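Local structure of putative oxidoreductase (Yersinia pestis, 3KUX) at residues Ile27-Leu33 and Tyr306-Arg310; Thr197-Leu202 and Ser339-Ala345; Val212-His216 and Leu228-Val232; Pro257-Arg261 and Trp273-Met277. The protein probably catalyses an NAD(P)-dependent oxidation or reduction of an unidentified substrate, using a Rossmann domain joined to a C-terminal alpha/beta domain. All coordinates share one frame; numbering follows the deposited sequence.

Contact 1: residues Ile27-Leu33 and Tyr306-Arg310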
loop_
_atom_site.group_PDB
_atom_site.type_symbol
_atom_site.label_atom_id
_atom_site.label_comp_id
_atom_site.label_asym_id
_atom_site.label_seq_id
_atom_site.Cartn_x
_atom_site.Cartn_y
_atom_site.Cartn_z
ATOM N N ILE A 27 -6.235 -13.377 2.834
ATOM C CA ILE A 27 -6.282 -14.535 1.948
ATOM C C ILE A 27 -7.321 -15.517 2.459
ATOM O O ILE A 27 -8.114 -16.061 1.692
ATOM C CB ILE A 27 -4.942 -15.286 1.895
ATOM C CG1 ILE A 27 -3.802 -14.361 1.469
ATOM C CG2 ILE A 27 -5.044 -16.461 0.941
ATOM C CD1 ILE A 27 -2.467 -15.072 1.355
HETATM N N MSE A 28 -7.305 -15.739 3.766
HETATM C CA MSE A 28 -8.262 -16.617 4.407
HETATM C C MSE A 28 -9.692 -16.194 4.082
HETATM O O MSE A 28 -10.553 -17.032 3.821
HETATM C CB MSE A 28 -8.046 -16.605 5.920
HETATM C CG MSE A 28 -8.439 -17.898 6.611
HETATM SE SE MSE A 28 -7.333 -19.416 6.049
HETATM C CE MSE A 28 -8.140 -19.773 4.301
ATOM N N GLY A 29 -9.932 -14.887 4.088
ATOM C CA GLY A 29 -11.282 -14.357 3.934
ATOM C C GLY A 29 -11.718 -14.214 2.491
ATOM O O GLY A 29 -12.822 -13.751 2.208
ATOM N N THR A 30 -10.849 -14.621 1.577
ATOM C CA THR A 30 -11.109 -14.481 0.152
ATOM C C THR A 30 -11.503 -15.815 -0.494
ATOM O O THR A 30 -10.690 -16.747 -0.568
ATOM C CB THR A 30 -9.877 -13.890 -0.564
ATOM O OG1 THR A 30 -9.640 -12.562 -0.081
ATOM C CG2 THR A 30 -10.094 -13.848 -2.068
ATOM N N PRO A 31 -12.760 -15.912 -0.960
ATOM C CA PRO A 31 -13.217 -17.116 -1.648
ATOM C C PRO A 31 -12.391 -17.328 -2.908
ATOM O O PRO A 31 -12.035 -16.361 -3.584
ATOM C CB PRO A 31 -14.670 -16.789 -2.021
ATOM C CG PRO A 31 -15.060 -15.656 -1.151
ATOM C CD PRO A 31 -13.802 -14.875 -0.912
ATOM N N GLY A 32 -12.076 -18.582 -3.212
ATOM C CA GLY A 32 -11.235 -18.889 -4.357
ATOM C C GLY A 32 -9.778 -19.035 -3.965
ATOM O O GLY A 32 -9.004 -19.670 -4.676
ATOM N N LEU A 33 -9.400 -18.444 -2.834
ATOM C CA LEU A 33 -8.036 -18.577 -2.329
ATOM C C LEU A 33 -7.973 -19.502 -1.114
ATOM O O LEU A 33 -8.808 -19.420 -0.208
ATOM C CB LEU A 33 -7.450 -17.207 -1.979
ATOM C CG LEU A 33 -7.248 -16.196 -3.111
ATOM C CD1 LEU A 33 -6.600 -14.924 -2.574
ATOM C CD2 LEU A 33 -6.409 -16.791 -4.232
ATOM N N TYR A 306 -6.922 -9.068 -2.947
ATOM C CA TYR A 306 -6.766 -10.501 -3.157
ATOM C C TYR A 306 -7.839 -11.090 -4.073
ATOM O O TYR A 306 -7.557 -11.971 -4.882
ATOM C CB TYR A 306 -6.668 -11.246 -1.821
ATOM C CG TYR A 306 -5.256 -11.245 -1.296
ATOM C CD1 TYR A 306 -4.304 -12.102 -1.830
ATOM C CD2 TYR A 306 -4.859 -10.363 -0.304
ATOM C CE1 TYR A 306 -3.000 -12.098 -1.371
ATOM C CE2 TYR A 306 -3.556 -10.347 0.158
ATOM C CZ TYR A 306 -2.631 -11.220 -0.377
ATOM O OH TYR A 306 -1.328 -11.217 0.074
ATOM N N ALA A 307 -9.062 -10.592 -3.963
ATOM C CA ALA A 307 -10.096 -11.007 -4.886
ATOM C C ALA A 307 -9.653 -10.618 -6.290
ATOM O O ALA A 307 -9.950 -11.312 -7.262
ATOM C CB ALA A 307 -11.425 -10.354 -4.535
ATOM N N GLY A 308 -8.926 -9.509 -6.386
ATOM C CA GLY A 308 -8.394 -9.049 -7.661
ATOM C C GLY A 308 -7.254 -9.934 -8.126
ATOM O O GLY A 308 -7.127 -10.232 -9.314
ATOM N N ILE A 309 -6.415 -10.348 -7.186
ATOM C CA ILE A 309 -5.318 -11.249 -7.501
ATOM C C ILE A 309 -5.894 -12.562 -8.008
ATOM O O ILE A 309 -5.546 -13.035 -9.089
ATOM C CB ILE A 309 -4.452 -11.534 -6.263
ATOM C CG1 ILE A 309 -3.773 -10.250 -5.766
ATOM C CG2 ILE A 309 -3.428 -12.613 -6.580
ATOM C CD1 ILE A 309 -2.601 -9.789 -6.620
ATOM N N ARG A 310 -6.783 -13.143 -7.214
ATOM C CA ARG A 310 -7.515 -14.325 -7.619
ATOM C C ARG A 310 -7.949 -14.212 -9.075
ATOM O O ARG A 310 -7.537 -15.006 -9.920
ATOM C CB ARG A 310 -8.744 -14.501 -6.731
ATOM C CG ARG A 310 -9.628 -15.672 -7.113
ATOM C CD ARG A 310 -10.972 -15.566 -6.427
ATOM N NE ARG A 310 -11.722 -14.418 -6.923
ATOM C CZ ARG A 310 -12.649 -13.766 -6.228
ATOM N NH1 ARG A 310 -12.945 -14.138 -4.989
ATOM N NH2 ARG A 310 -13.270 -12.732 -6.775
#
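Ile-27 lays its CG1 over one face of the Tyr-306 ring, 3.9 Å from the ring centroid and 18° off its normal, a CH-pi contact displaced toward the rim on the CE1 side. Leu-33 crosses the same tyrosine at about a right angle, CD1 resting 3.7 Å from Tyr-306 CD1, while its other branch, CD2, reaches the CB of Arg-310. Thr-30 sets OG1 beside Tyr-306 CB and CG2 against the backbone of Ala-307. The polar link is made by Arg-310: NH1 donates to Pro-31 O at 2.8 Å and 164°, the oxygen lying at the edge of the guanidinium, near its plane. A bend at chi3 (67°) folds the arginine so that its guanidinium also lies over Ala-307 CA. Gly-32 leaves room for this, its CA 3.9 Å from Arg-310 CD. One shell out, Tyr-306 OH is hydrogen-bonded to His-23 ND1, and Thr-30 OG1 to Leu-26 O, in the last turn of helix 17-28. A type II beta turn, Thr-30 to Leu-33, with glycine at its third position, leads into strand 33-39. The turn is the return link of the first beta-alpha-beta crossover (strand 8-13, helix 17-28, strand 33-39) of the Rossmann fold, packed here against helix 303-313.

Contact 2: residues Thr197-Leu202 and Ser339-Ala345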
loop_
_atom_site.group_PDB
_atom_site.type_symbol
_atom_site.label_atom_id
_atom_site.label_comp_id
_atom_site.label_asym_id
_atom_site.label_seq_id
_atom_site.Cartn_x
_atom_site.Cartn_y
_atom_site.Cartn_z
ATOM N N THR A 197 7.969 17.737 -11.397
ATOM C CA THR A 197 9.072 17.717 -10.454
ATOM C C THR A 197 8.645 17.179 -9.098
ATOM O O THR A 197 7.493 17.328 -8.694
ATOM C CB THR A 197 9.652 19.119 -10.240
ATOM O OG1 THR A 197 8.672 19.949 -9.603
ATOM C CG2 THR A 197 10.052 19.731 -11.565
ATOM N N LEU A 198 9.592 16.563 -8.395
ATOM C CA LEU A 198 9.383 16.117 -7.020
ATOM C C LEU A 198 10.378 16.810 -6.099
ATOM O O LEU A 198 11.585 16.724 -6.313
ATOM C CB LEU A 198 9.568 14.603 -6.922
ATOM C CG LEU A 198 9.658 14.053 -5.500
ATOM C CD1 LEU A 198 8.302 14.126 -4.826
ATOM C CD2 LEU A 198 10.163 12.629 -5.510
ATOM N N ASN A 199 9.875 17.504 -5.081
ATOM C CA ASN A 199 10.739 18.168 -4.106
ATOM C C ASN A 199 10.498 17.646 -2.699
ATOM O O ASN A 199 9.429 17.859 -2.125
ATOM C CB ASN A 199 10.513 19.673 -4.129
ATOM C CG ASN A 199 11.581 20.437 -3.360
ATOM O OD1 ASN A 199 12.545 19.853 -2.863
ATOM N ND2 ASN A 199 11.417 21.748 -3.267
ATOM N N VAL A 200 11.490 16.974 -2.129
ATOM C CA VAL A 200 11.293 16.342 -0.831
ATOM C C VAL A 200 12.198 16.895 0.254
ATOM O O VAL A 200 13.388 17.111 0.044
ATOM C CB VAL A 200 11.472 14.820 -0.910
ATOM C CG1 VAL A 200 11.417 14.211 0.482
ATOM C CG2 VAL A 200 10.401 14.216 -1.817
ATOM N N ASP A 201 11.615 17.122 1.422
ATOM C CA ASP A 201 12.367 17.600 2.568
ATOM C C ASP A 201 12.274 16.568 3.679
ATOM O O ASP A 201 11.234 16.443 4.329
ATOM C CB ASP A 201 11.809 18.945 3.045
ATOM C CG ASP A 201 12.370 19.367 4.400
ATOM O OD1 ASP A 201 11.602 19.947 5.199
ATOM O OD2 ASP A 201 13.571 19.120 4.662
ATOM N N LEU A 202 13.349 15.812 3.883
ATOM C CA LEU A 202 13.383 14.809 4.942
ATOM C C LEU A 202 13.869 15.438 6.241
ATOM O O LEU A 202 14.614 16.410 6.221
ATOM C CB LEU A 202 14.276 13.636 4.542
ATOM C CG LEU A 202 13.814 12.869 3.296
ATOM C CD1 LEU A 202 14.717 11.674 3.028
ATOM C CD2 LEU A 202 12.353 12.427 3.411
ATOM N N SER A 339 16.496 14.367 -4.237
ATOM C CA SER A 339 15.965 15.722 -4.108
ATOM C C SER A 339 16.310 16.311 -2.754
ATOM O O SER A 339 16.655 17.484 -2.647
ATOM C CB SER A 339 14.449 15.736 -4.303
ATOM O OG SER A 339 13.860 16.856 -3.658
ATOM N N ASP A 340 16.215 15.488 -1.719
ATOM C CA ASP A 340 16.522 15.947 -0.376
ATOM C C ASP A 340 18.008 16.245 -0.243
ATOM O O ASP A 340 18.396 17.223 0.390
ATOM C CB ASP A 340 16.104 14.913 0.664
ATOM C CG ASP A 340 16.473 15.336 2.064
ATOM O OD1 ASP A 340 15.850 16.285 2.582
ATOM O OD2 ASP A 340 17.401 14.731 2.641
ATOM N N GLN A 341 18.837 15.396 -0.840
ATOM C CA GLN A 341 20.277 15.585 -0.785
ATOM C C GLN A 341 20.679 16.902 -1.433
ATOM O O GLN A 341 21.581 17.592 -0.952
ATOM C CB GLN A 341 20.991 14.425 -1.469
ATOM C CG GLN A 341 20.827 13.105 -0.760
ATOM C CD GLN A 341 21.276 11.934 -1.608
ATOM O OE1 GLN A 341 21.423 10.814 -1.116
ATOM N NE2 GLN A 341 21.496 12.186 -2.893
ATOM N N GLN A 342 20.003 17.252 -2.523
ATOM C CA GLN A 342 20.328 18.463 -3.268
ATOM C C GLN A 342 19.466 19.647 -2.844
ATOM O O GLN A 342 19.711 20.778 -3.257
ATOM C CB GLN A 342 20.167 18.229 -4.771
ATOM C CG GLN A 342 20.914 17.016 -5.313
ATOM C CD GLN A 342 20.597 16.741 -6.780
ATOM O OE1 GLN A 342 20.289 17.655 -7.551
ATOM N NE2 GLN A 342 20.674 15.477 -7.170
ATOM N N LYS A 343 18.461 19.390 -2.018
ATOM C CA LYS A 343 17.483 20.420 -1.688
ATOM C C LYS A 343 16.995 21.068 -2.981
ATOM O O LYS A 343 16.968 22.293 -3.106
ATOM C CB LYS A 343 18.082 21.493 -0.768
ATOM C CG LYS A 343 18.908 20.978 0.407
ATOM C CD LYS A 343 18.177 19.921 1.233
ATOM C CE LYS A 343 16.891 20.446 1.853
ATOM N NZ LYS A 343 16.184 19.367 2.611
ATOM N N LYS A 344 16.635 20.241 -3.954
ATOM C CA LYS A 344 16.073 20.730 -5.206
ATOM C C LYS A 344 14.800 19.982 -5.524
ATOM O O LYS A 344 14.635 18.826 -5.129
ATOM C CB LYS A 344 17.045 20.528 -6.375
ATOM C CG LYS A 344 17.877 21.741 -6.723
ATOM C CD LYS A 344 18.147 21.816 -8.220
ATOM C CE LYS A 344 16.858 22.079 -8.992
ATOM N NZ LYS A 344 17.088 22.740 -10.311
ATOM N N ALA A 345 13.902 20.646 -6.243
ATOM C CA ALA A 345 12.822 19.950 -6.913
ATOM C C ALA A 345 13.432 19.328 -8.158
ATOM O O ALA A 345 13.852 20.035 -9.071
ATOM C CB ALA A 345 11.706 20.911 -7.277
#
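Val-200 N donates to Ser-339 OG at 2.8 Å, and Leu-202 N to Asp-340 OD1 at 2.9 Å, so two alternate amides of the strand are satisfied by consecutive side chains of a helix end. The serine hydroxyl passes its own hydrogen to Lys-344 O (OG to O 2.6 Å), bonded nearly straight along the carbonyl; it thus both accepts and donates. Asp-340 holds CG anti to its backbone N (chi1 177°), which brings the carboxylate against Leu-202 CB and CG. Its OD1 is gripped from both faces of the carboxylate plane, by Leu-202 N on one and by Lys-343 NZ, 3.1 Å away, on the other. The same ammonium reaches Asp-201 OD2 in a weak, longer salt bridge of 3.3 Å, and its charge probably eases the proximity of the two aspartates, Asp-201 OD2 and Asp-340 OD1 standing 4.2 Å apart. Lys-343, with positive phi, is the C-prime residue of a Schellman motif that ends the helix and turns the chain back to the strand, where Ala-345 CB meets Asn-199 CB at 3.6 Å. The end of helix 323-342 packs along the edge of strand 197-203 that pairs with strand 346-347; strand 214-221 takes the other.

Contact 3: residues Val212-His216 and Leu228-Val232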
loop_
_atom_site.group_PDB
_atom_site.type_symbol
_atom_site.label_atom_id
_atom_site.label_comp_id
_atom_site.label_asym_id
_atom_site.label_seq_id
_atom_site.Cartn_x
_atom_site.Cartn_y
_atom_site.Cartn_z
ATOM N N VAL A 212 14.861 8.857 9.600
ATOM C CA VAL A 212 13.982 9.952 9.219
ATOM C C VAL A 212 12.653 9.806 9.958
ATOM O O VAL A 212 12.048 8.732 9.952
ATOM C CB VAL A 212 13.731 9.973 7.699
ATOM C CG1 VAL A 212 12.785 11.106 7.330
ATOM C CG2 VAL A 212 15.047 10.108 6.949
ATOM N N ASP A 213 12.214 10.880 10.610
ATOM C CA ASP A 213 10.970 10.861 11.371
ATOM C C ASP A 213 10.046 11.978 10.909
ATOM O O ASP A 213 9.075 12.309 11.586
ATOM C CB ASP A 213 11.251 11.003 12.870
ATOM C CG ASP A 213 11.709 12.408 13.251
ATOM O OD1 ASP A 213 11.401 13.361 12.505
ATOM O OD2 ASP A 213 12.373 12.563 14.301
ATOM N N TYR A 214 10.360 12.558 9.753
ATOM C CA TYR A 214 9.594 13.665 9.193
ATOM C C TYR A 214 9.848 13.751 7.695
ATOM O O TYR A 214 10.984 13.594 7.246
ATOM C CB TYR A 214 10.014 14.979 9.858
ATOM C CG TYR A 214 9.500 16.243 9.177
ATOM C CD1 TYR A 214 8.338 16.871 9.613
ATOM C CD2 TYR A 214 10.189 16.815 8.116
ATOM C CE1 TYR A 214 7.875 18.023 9.002
ATOM C CE2 TYR A 214 9.735 17.965 7.500
ATOM C CZ TYR A 214 8.578 18.566 7.944
ATOM O OH TYR A 214 8.120 19.718 7.327
ATOM N N PHE A 215 8.798 13.995 6.918
ATOM C CA PHE A 215 8.982 14.276 5.495
ATOM C C PHE A 215 7.860 15.117 4.918
ATOM O O PHE A 215 6.693 14.944 5.269
ATOM C CB PHE A 215 9.190 12.991 4.677
ATOM C CG PHE A 215 7.928 12.242 4.362
ATOM C CD1 PHE A 215 7.007 12.750 3.464
ATOM C CD2 PHE A 215 7.682 11.004 4.935
ATOM C CE1 PHE A 215 5.844 12.048 3.161
ATOM C CE2 PHE A 215 6.522 10.296 4.638
ATOM C CZ PHE A 215 5.604 10.820 3.749
ATOM N N HIS A 216 8.234 16.032 4.031
ATOM C CA HIS A 216 7.292 16.947 3.401
ATOM C C HIS A 216 7.600 16.990 1.908
ATOM O O HIS A 216 8.608 17.561 1.493
ATOM C CB HIS A 216 7.438 18.333 4.031
ATOM C CG HIS A 216 6.377 19.306 3.625
ATOM N ND1 HIS A 216 6.610 20.331 2.735
ATOM C CD2 HIS A 216 5.082 19.426 4.006
ATOM C CE1 HIS A 216 5.502 21.035 2.576
ATOM N NE2 HIS A 216 4.560 20.505 3.335
ATOM N N LEU A 228 2.510 15.807 0.060
ATOM C CA LEU A 228 2.489 14.602 0.877
ATOM C C LEU A 228 3.328 14.860 2.117
ATOM O O LEU A 228 4.446 15.352 2.011
ATOM C CB LEU A 228 3.054 13.409 0.103
ATOM C CG LEU A 228 2.624 13.242 -1.354
ATOM C CD1 LEU A 228 3.263 11.993 -1.961
ATOM C CD2 LEU A 228 1.108 13.195 -1.484
ATOM N N HIS A 229 2.802 14.516 3.287
ATOM C CA HIS A 229 3.441 14.914 4.530
ATOM C C HIS A 229 3.264 13.878 5.640
ATOM O O HIS A 229 2.191 13.299 5.800
ATOM C CB HIS A 229 2.874 16.271 4.981
ATOM C CG HIS A 229 3.550 16.840 6.192
ATOM N ND1 HIS A 229 4.209 18.050 6.174
ATOM C CD2 HIS A 229 3.670 16.364 7.454
ATOM C CE1 HIS A 229 4.708 18.295 7.374
ATOM N NE2 HIS A 229 4.396 17.287 8.168
ATOM N N SER A 230 4.316 13.651 6.418
ATOM C CA SER A 230 4.192 12.807 7.603
ATOM C C SER A 230 5.114 13.271 8.730
ATOM O O SER A 230 6.090 13.990 8.492
ATOM C CB SER A 230 4.457 11.344 7.259
ATOM O OG SER A 230 3.979 10.503 8.289
ATOM N N THR A 231 4.797 12.857 9.955
ATOM C CA THR A 231 5.568 13.256 11.128
ATOM C C THR A 231 5.203 12.395 12.337
ATOM O O THR A 231 4.105 11.847 12.399
ATOM C CB THR A 231 5.314 14.735 11.470
ATOM O OG1 THR A 231 6.136 15.125 12.577
ATOM C CG2 THR A 231 3.854 14.952 11.834
ATOM N N VAL A 232 6.123 12.280 13.295
ATOM C CA VAL A 232 5.869 11.538 14.534
ATOM C C VAL A 232 5.673 12.470 15.724
ATOM O O VAL A 232 5.504 12.016 16.855
ATOM C CB VAL A 232 7.011 10.555 14.873
ATOM C CG1 VAL A 232 7.135 9.487 13.801
ATOM C CG2 VAL A 232 8.334 11.302 15.065
#
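The beta hairpin of strands 214-221 and 224-231 is joined here near its open end, where Phe-215 and Ser-230 form an antiparallel hydrogen-bonded pair: Phe-215 N to Ser-230 O is 3.1 Å at 169°, and Ser-230 N to Phe-215 O 2.9 Å at 164°. Tyr-214 with Thr-231 and His-216 with His-229 are the non-hydrogen-bonded pairs on either side. On the side of the sheet carrying Phe-215, its ring takes Ser-230 CB over one face, a CH-pi contact 4.0 Å from the centroid, and meets Leu-228 O at its edge. Phe-215 CG sits between the backbone N and the carbonyl carbon (chi1 80°), which turns the ring across the partner strand. This side is covered by helix 176-192, Trp-177 meeting the Phe-215 ring edge-to-face, while Ser-230 OG bonds to Phe-155 O of strand 148-156. The pairing lies inside the mixed sheet of the C-terminal domain, between strands 197-203 and 148-156. On the other face Tyr-214, His-216 and His-229 gather as an aromatic cluster. Tyr-214 CE1 comes 3.6 Å from His-229 CE1, the two rings nearly perpendicular, and His-154 stacks on His-229. At the open end Asp-213 and Tyr-214 both face Gly-203, a classic beta bulge in the pairing with strand 197-203. Asp-213 O still receives a weak bond from Val-232 N at 3.4 Å, and Asp-213 CB packs 3.7 Å from Val-232 CG2, while the aspartate's carboxylate turns to Leu-205 N, Arg-206 N and Ser-209 OG.

Contact 4: residues Pro257-Arg261 and Trp273-Met277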
loop_
_atom_site.group_PDB
_atom_site.type_symbol
_atom_site.label_atom_id
_atom_site.label_comp_id
_atom_site.label_asym_id
_atom_site.label_seq_id
_atom_site.Cartn_x
_atom_site.Cartn_y
_atom_site.Cartn_z
ATOM N N PRO A 257 -9.823 2.377 8.957
ATOM C CA PRO A 257 -9.993 1.624 10.201
ATOM C C PRO A 257 -9.674 0.122 10.143
ATOM O O PRO A 257 -9.756 -0.553 11.170
ATOM C CB PRO A 257 -11.482 1.817 10.511
ATOM C CG PRO A 257 -12.139 2.046 9.161
ATOM C CD PRO A 257 -11.063 2.408 8.159
ATOM N N GLN A 258 -9.316 -0.404 8.974
ATOM C CA GLN A 258 -9.120 -1.849 8.843
ATOM C C GLN A 258 -7.910 -2.369 9.609
ATOM O O GLN A 258 -7.991 -3.398 10.282
ATOM C CB GLN A 258 -9.015 -2.263 7.376
ATOM C CG GLN A 258 -10.171 -1.814 6.517
ATOM C CD GLN A 258 -9.972 -2.167 5.058
ATOM O OE1 GLN A 258 -10.073 -3.334 4.667
ATOM N NE2 GLN A 258 -9.691 -1.160 4.241
ATOM N N GLU A 259 -6.784 -1.672 9.504
ATOM C CA GLU A 259 -5.552 -2.166 10.107
ATOM C C GLU A 259 -5.728 -2.522 11.586
ATOM O O GLU A 259 -5.302 -3.590 12.026
ATOM C CB GLU A 259 -4.412 -1.165 9.935
ATOM C CG GLU A 259 -3.055 -1.739 10.320
ATOM C CD GLU A 259 -1.889 -0.842 9.933
ATOM O OE1 GLU A 259 -2.090 0.386 9.780
ATOM O OE2 GLU A 259 -0.766 -1.376 9.784
ATOM N N ASP A 260 -6.356 -1.630 12.345
ATOM C CA ASP A 260 -6.577 -1.862 13.768
ATOM C C ASP A 260 -7.416 -3.109 14.018
ATOM O O ASP A 260 -7.079 -3.938 14.864
ATOM C CB ASP A 260 -7.232 -0.642 14.425
ATOM C CG ASP A 260 -6.235 0.475 14.708
ATOM O OD1 ASP A 260 -5.146 0.183 15.252
ATOM O OD2 ASP A 260 -6.538 1.645 14.394
ATOM N N ARG A 261 -8.506 -3.243 13.272
ATOM C CA ARG A 261 -9.419 -4.361 13.463
ATOM C C ARG A 261 -8.782 -5.695 13.078
ATOM O O ARG A 261 -9.098 -6.732 13.663
ATOM C CB ARG A 261 -10.728 -4.122 12.710
ATOM C CG ARG A 261 -11.566 -3.001 13.316
ATOM C CD ARG A 261 -12.792 -2.691 12.471
ATOM N NE ARG A 261 -13.662 -3.854 12.307
ATOM C CZ ARG A 261 -14.794 -3.841 11.611
ATOM N NH1 ARG A 261 -15.192 -2.728 11.014
ATOM N NH2 ARG A 261 -15.526 -4.938 11.513
ATOM N N TRP A 273 -17.510 -4.522 7.677
ATOM C CA TRP A 273 -16.085 -4.425 7.421
ATOM C C TRP A 273 -15.688 -3.104 6.768
ATOM O O TRP A 273 -16.181 -2.754 5.699
ATOM C CB TRP A 273 -15.566 -5.587 6.570
ATOM C CG TRP A 273 -14.085 -5.528 6.499
ATOM C CD1 TRP A 273 -13.322 -5.168 5.428
ATOM C CD2 TRP A 273 -13.179 -5.767 7.580
ATOM N NE1 TRP A 273 -11.989 -5.196 5.768
ATOM C CE2 TRP A 273 -11.875 -5.559 7.084
ATOM C CE3 TRP A 273 -13.344 -6.147 8.918
ATOM C CZ2 TRP A 273 -10.739 -5.719 7.880
ATOM C CZ3 TRP A 273 -12.221 -6.306 9.706
ATOM C CH2 TRP A 273 -10.931 -6.094 9.184
ATOM N N GLY A 274 -14.787 -2.377 7.418
ATOM C CA GLY A 274 -14.199 -1.186 6.825
ATOM C C GLY A 274 -14.997 0.088 7.005
ATOM O O GLY A 274 -14.580 1.145 6.535
ATOM N N TYR A 275 -16.143 0.001 7.678
ATOM C CA TYR A 275 -16.969 1.183 7.920
ATOM C C TYR A 275 -16.146 2.287 8.564
ATOM O O TYR A 275 -15.509 2.081 9.598
ATOM C CB TYR A 275 -18.176 0.857 8.800
ATOM C CG TYR A 275 -19.359 0.300 8.043
ATOM C CD1 TYR A 275 -20.616 0.887 8.144
ATOM C CD2 TYR A 275 -19.220 -0.814 7.216
ATOM C CE1 TYR A 275 -21.706 0.373 7.447
ATOM C CE2 TYR A 275 -20.302 -1.335 6.513
ATOM C CZ TYR A 275 -21.543 -0.738 6.632
ATOM O OH TYR A 275 -22.618 -1.254 5.936
ATOM N N ASP A 276 -16.157 3.455 7.926
ATOM C CA ASP A 276 -15.456 4.621 8.423
ATOM C C ASP A 276 -16.502 5.647 8.826
ATOM O O ASP A 276 -16.996 6.406 7.996
ATOM C CB ASP A 276 -14.541 5.185 7.339
ATOM C CG ASP A 276 -13.661 6.314 7.844
ATOM O OD1 ASP A 276 -13.939 6.857 8.938
ATOM O OD2 ASP A 276 -12.691 6.660 7.137
HETATM N N MSE A 277 -16.841 5.662 10.107
HETATM C CA MSE A 277 -17.938 6.523 10.536
HETATM C C MSE A 277 -17.504 7.976 10.769
HETATM O O MSE A 277 -18.279 8.788 11.266
HETATM C CB MSE A 277 -18.673 5.934 11.746
HETATM C CG MSE A 277 -19.300 4.547 11.502
HETATM SE SE MSE A 277 -20.496 4.362 9.945
HETATM C CE MSE A 277 -21.764 5.785 10.352
#
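Trp-273 lies along the start of helix 258-263, meeting Gln-258 with its indole nitrogen and Arg-261 with its six-membered ring. The glutamine crosses the indole at about a right angle, its amide plane 82° from the ring plane, and Trp-273 NE1 donates to Gln-258 OE1 at 2.9 Å. That bond is bent, 137° at the hydrogen, with the oxygen tilted 29° out of the indole plane. Gln-258 CB rests 3.9 Å from Trp-273 CZ2, and the chain runs extended beyond CG to bring the amide to NE1. Arg-261 slides past the tryptophan in the opposite direction. A bend at chi3 brings its guanidinium back beside the six-membered ring, where Trp-273 CE3 lies over one guanidinium face, 3.6 Å from NH2; the two planes remain far from parallel. Higher up the same side chain, Arg-261 CB touches Trp-273 CZ3 and CH2. Gly-274, at a positive phi suited to glycine, carries the chain on past Gln-258 CG. Beyond it Pro-257 CG sits 3.4 Å from Tyr-275 O and 3.7 Å from Gly-274 O, covering two successive carbonyls. Arg-261 NH2 forms salt bridges with Asp-272 and Glu-266, and Gln-258 OE1 also accepts from Tyr-302 N. The indole is therefore held by one bent hydrogen bond and by contact with a guanidinium whose charge is met by carboxylates, an arrangement that probably fixes its rotation against the helix.

From the N terminus, the turn after helix 17-28 meets helix 303-313, and contact 1 closes a loop of 272 residues that ties the Rossmann domain to the C-terminal part of the chain. Strand 197-203 opens contact 2, which closes only at 339-345; contacts 1 and 2 therefore cross, on opposite sides of the chain's centre. Contacts 3 and 4 are short loops in series, both nested inside contacts 1 and 2. Contact 3 closes a hairpin next to contact 2 in the mixed sheet, Asp-201 N probably bonding to His-216 O, while contact 4 ties helix 258-263 to the loop before strand 280-285, about 9 Å from contact 1 between nearest atoms.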